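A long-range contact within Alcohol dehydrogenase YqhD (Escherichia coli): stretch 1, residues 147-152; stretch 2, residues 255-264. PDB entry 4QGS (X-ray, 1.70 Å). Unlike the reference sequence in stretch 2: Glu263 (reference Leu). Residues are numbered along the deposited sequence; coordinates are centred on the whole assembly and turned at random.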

ATOM      1  N   VAL A 147      13.952   3.843  -5.266  1.00 17.60           N
ATOM      2  CA  VAL A 147      13.454   4.662  -6.347  1.00 19.06           C
ATOM      3  C   VAL A 147      12.107   4.054  -6.721  1.00 20.92           C
ATOM      4  O   VAL A 147      12.058   2.963  -7.292  1.00 21.42           O
ATOM      5  N   LEU A 148      11.018   4.738  -6.380  1.00 19.62           N
ATOM      6  CA  LEU A 148       9.683   4.140  -6.502  1.00 22.38           C
ATOM      7  C   LEU A 148       8.987   4.485  -7.814  1.00 24.51           C
ATOM      8  O   LEU A 148       8.802   5.653  -8.142  1.00 30.97           O
ATOM      9  N   THR A 149       8.586   3.460  -8.554  1.00 23.14           N
ATOM     10  CA  THR A 149       7.936   3.675  -9.843  1.00 25.64           C
ATOM     11  C   THR A 149       6.425   3.797  -9.675  1.00 29.69           C
ATOM     12  O   THR A 149       5.691   4.042 -10.636  1.00 32.84           O
ATOM     13  N   LEU A 150       5.981   3.615  -8.438  1.00 25.18           N
ATOM     14  CA  LEU A 150       4.616   3.905  -8.024  1.00 31.91           C
ATOM     15  C   LEU A 150       4.626   3.963  -6.494  1.00 30.20           C
ATOM     16  O   LEU A 150       5.530   3.414  -5.869  1.00 34.47           O
ATOM     17  N   PRO A 151       3.651   4.655  -5.884  1.00 31.68           N
ATOM     18  CA  PRO A 151       3.689   4.821  -4.423  1.00 34.07           C
ATOM     19  C   PRO A 151       3.663   3.497  -3.659  1.00 39.97           C
ATOM     20  O   PRO A 151       3.033   2.534  -4.103  1.00 34.28           O
ATOM     21  N   ALA A 152       4.349   3.459  -2.521  1.00 39.50           N
ATOM     22  CA  ALA A 152       4.394   2.265  -1.683  1.00 42.87           C
ATOM     23  C   ALA A 152       4.490   2.636  -0.205  1.00 47.30           C
ATOM     24  O   ALA A 152       3.985   1.917   0.659  1.00 51.53           O
ATOM     25  N   VAL A 255      -1.202  13.204  -7.632  1.00 17.81           N
ATOM     26  CA  VAL A 255      -1.699  11.873  -7.297  1.00 16.76           C
ATOM     27  C   VAL A 255      -0.626  11.070  -6.555  1.00 16.40           C
ATOM     28  O   VAL A 255      -0.911  10.411  -5.554  1.00 16.57           O
ATOM     29  N   MET A 256       0.617  11.178  -7.004  1.00 15.38           N
ATOM     30  CA  MET A 256       1.708  10.441  -6.380  1.00 13.91           C
ATOM     31  C   MET A 256       1.930  10.892  -4.931  1.00 15.85           C
ATOM     32  O   MET A 256       2.162  10.068  -4.041  1.00 16.65           O
ATOM     33  N   TRP A 257       1.863  12.199  -4.705  1.00 16.81           N
ATOM     34  CA  TRP A 257       2.134  12.744  -3.373  1.00 14.59           C
ATOM     35  C   TRP A 257       0.962  12.470  -2.446  1.00 15.07           C
ATOM     36  O   TRP A 257       1.154  12.107  -1.283  1.00 16.80           O
ATOM     37  N   ALA A 258      -0.255  12.612  -2.962  1.00 15.27           N
ATOM     38  CA  ALA A 258      -1.436  12.238  -2.186  1.00 16.96           C
ATOM     39  C   ALA A 258      -1.407  10.766  -1.775  1.00 17.12           C
ATOM     40  O   ALA A 258      -1.696  10.432  -0.618  1.00 17.37           O
ATOM     41  N   ALA A 259      -1.081   9.881  -2.722  1.00 15.85           N
ATOM     42  CA  ALA A 259      -1.056   8.453  -2.451  1.00 17.14           C
ATOM     43  C   ALA A 259       0.016   8.131  -1.419  1.00 17.35           C
ATOM     44  O   ALA A 259      -0.161   7.271  -0.553  1.00 19.95           O
ATOM     45  N   THR A 260       1.130   8.850  -1.490  1.00 16.33           N
ATOM     46  CA  THR A 260       2.194   8.652  -0.528  1.00 17.08           C
ATOM     47  C   THR A 260       1.712   9.001   0.870  1.00 19.77           C
ATOM     48  O   THR A 260       2.012   8.287   1.815  1.00 20.81           O
ATOM     49  N   GLN A 261       0.944  10.076   1.006  1.00 16.11           N
ATOM     50  CA  GLN A 261       0.416  10.427   2.327  1.00 18.75           C
ATOM     51  C   GLN A 261      -0.627   9.408   2.800  1.00 20.86           C
ATOM     52  O   GLN A 261      -0.694   9.093   3.985  1.00 22.36           O
ATOM     53  N   ALA A 262      -1.417   8.868   1.874  1.00 19.39           N
ATOM     54  CA  ALA A 262      -2.426   7.866   2.236  1.00 20.64           C
ATOM     55  C   ALA A 262      -1.774   6.618   2.835  1.00 30.29           C
ATOM     56  O   ALA A 262      -2.350   5.953   3.697  1.00 22.49           O
ATOM     57  N   GLU A 263      -0.552   6.322   2.407  1.00 30.30           N
ATOM     58  CA  GLU A 263       0.193   5.163   2.912  1.00 32.07           C
ATOM     59  C   GLU A 263       1.202   5.450   4.048  1.00 36.65           C
ATOM     60  O   GLU A 263       1.972   4.570   4.402  1.00 57.90           O
ATOM     61  N   ASN A 264       1.182   6.641   4.647  1.00 40.72           N
ATOM     62  CA  ASN A 264       2.392   7.178   5.292  1.00 45.89           C
ATOM     63  C   ASN A 264       2.467   7.269   6.850  1.00 50.39           C
ATOM     64  O   ASN A 264       3.526   7.043   7.420  1.00 57.36           O
TER

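The contact is small, burying 265 Å² in all, and no hydrogen bond crosses it. Packing is mainly apolar and centres on Pro151, whose CB points toward the helix of stretch 2. Its ring, with C-gamma exo pucker, lies against one helical turn. Pro151 CG is 3.6 Å from Ala259 CB and 4.1 Å from Met256 CG. Ala259 also points toward stretch 1, and its methyl meets the ring directly.

Met256 leaves the helix sideways. Its chi angles are all t, so the chain is extended and its end comes nearer to stretch 1. There Met256 CE packs 3.7 Å from Leu148 O, a backbone atom. Leu148 (m, t) also points toward the helix, but its side chain comes no nearer than 5.0 Å, from Leu148 CB to Met256 CE.

Polar groups border the proline without bonding to it. Thr260, rotamer m, spends its hydroxyl within the helix: OG1 donates to Met256 O at 2.8 Å. Thr260 OG1 lies 4.2 Å from Pro151 CB.

Glu263, which is Leu in the reference sequence, follows the helix and points toward stretch 1. Its chi1 of -99° is off-rotamer. Glu263 CG lies 4.0 Å from Ala152 O. The CB atoms of Thr149, Leu150 and Ala152 point away.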

ATOM      1  CB  VAL A 147      14.422   4.679  -7.549  1.00 15.45           C
ATOM      2  CG1 VAL A 147      13.868   5.539  -8.675  1.00 17.36           C
ATOM      3  CG2 VAL A 147      15.797   5.196  -7.103  1.00 19.32           C
ATOM      4  CB  LEU A 148       8.795   4.560  -5.322  1.00 26.17           C
ATOM      5  CG  LEU A 148       9.233   4.088  -3.933  1.00 28.34           C
ATOM      6  CD1 LEU A 148       8.243   4.531  -2.854  1.00 28.97           C
ATOM      7  CD2 LEU A 148       9.411   2.572  -3.896  1.00 27.75           C
ATOM      8  CB  THR A 149       8.268   2.551 -10.831  1.00 26.33           C
ATOM      9  OG1 THR A 149       8.028   1.286 -10.210  1.00 29.00           O
ATOM     10  CG2 THR A 149       9.737   2.633 -11.235  1.00 33.78           C
ATOM     11  CB  LEU A 150       3.632   2.858  -8.566  1.00 33.75           C
ATOM     12  CG  LEU A 150       3.744   1.400  -8.132  1.00 34.94           C
ATOM     13  CD1 LEU A 150       2.444   0.677  -8.461  1.00 39.21           C
ATOM     14  CD2 LEU A 150       4.898   0.722  -8.844  1.00 35.10           C
ATOM     15  CB  PRO A 151       2.428   5.641  -4.132  1.00 35.77           C
ATOM     16  CG  PRO A 151       2.143   6.359  -5.415  1.00 36.33           C
ATOM     17  CD  PRO A 151       2.523   5.383  -6.489  1.00 34.46           C
ATOM     18  CB  ALA A 152       5.558   1.384  -2.081  1.00 41.27           C
ATOM     19  CB  VAL A 255      -2.185  11.126  -8.559  1.00 15.85           C
ATOM     20  CG1 VAL A 255      -2.515   9.676  -8.214  1.00 19.62           C
ATOM     21  CG2 VAL A 255      -3.394  11.842  -9.116  1.00 15.26           C
ATOM     22  CB  MET A 256       3.001  10.614  -7.173  1.00 16.14           C
ATOM     23  CG  MET A 256       4.113   9.676  -6.740  1.00 17.85           C
ATOM     24  SD  MET A 256       5.606   9.934  -7.736  1.00 20.09           S
ATOM     25  CE  MET A 256       6.405   8.347  -7.549  1.00 18.70           C
ATOM     26  CB  TRP A 257       2.443  14.248  -3.448  1.00 16.21           C
ATOM     27  CG  TRP A 257       3.024  14.861  -2.161  1.00 15.82           C
ATOM     28  CD1 TRP A 257       2.683  16.068  -1.605  1.00 18.76           C
ATOM     29  CD2 TRP A 257       4.042  14.304  -1.309  1.00 15.48           C
ATOM     30  NE1 TRP A 257       3.423  16.292  -0.458  1.00 17.39           N
ATOM     31  CE2 TRP A 257       4.260  15.224  -0.256  1.00 18.25           C
ATOM     32  CE3 TRP A 257       4.788  13.117  -1.326  1.00 19.20           C
ATOM     33  CZ2 TRP A 257       5.191  14.991   0.756  1.00 19.68           C
ATOM     34  CZ3 TRP A 257       5.716  12.893  -0.325  1.00 19.05           C
ATOM     35  CH2 TRP A 257       5.910  13.833   0.706  1.00 19.91           C
ATOM     36  CB  ALA A 258      -2.717  12.542  -2.967  1.00 17.09           C
ATOM     37  CB  ALA A 259      -0.823   7.663  -3.771  1.00 16.28           C
ATOM     38  CB  THR A 260       3.439   9.480  -0.889  1.00 19.99           C
ATOM     39  OG1 THR A 260       3.956   9.003  -2.136  1.00 21.66           O
ATOM     40  CG2 THR A 260       4.510   9.324   0.172  1.00 23.23           C
ATOM     41  CB  GLN A 261      -0.163  11.843   2.312  1.00 18.29           C
ATOM     42  CG  GLN A 261       0.901  12.899   2.037  1.00 16.65           C
ATOM     43  CD  GLN A 261       1.981  12.886   3.116  1.00 21.25           C
ATOM     44  OE1 GLN A 261       1.676  12.882   4.296  1.00 33.07           O
ATOM     45  NE2 GLN A 261       3.237  12.852   2.704  1.00 34.91           N
ATOM     46  CB  ALA A 262      -3.272   7.498   1.011  1.00 21.53           C
ATOM     47  CB  GLU A 263       0.951   4.537   1.743  1.00 37.58           C
ATOM     48  CG  GLU A 263       0.309   3.330   1.122  1.00 42.39           C
ATOM     49  CD  GLU A 263      -0.713   3.696   0.068  1.00 35.16           C
ATOM     50  OE1 GLU A 263      -1.873   3.242   0.180  1.00 38.78           O
ATOM     51  OE2 GLU A 263      -0.350   4.422  -0.878  1.00 42.27           O
ATOM     52  CB  ASN A 264       2.654   8.551   4.675  1.00 45.23           C
ATOM     53  CG  ASN A 264       4.006   9.145   5.059  1.00 61.51           C
ATOM     54  OD1 ASN A 264       4.412   9.106   6.202  1.00 57.41           O
ATOM     55  ND2 ASN A 264       4.725   9.656   4.069  1.00 69.33           N
TER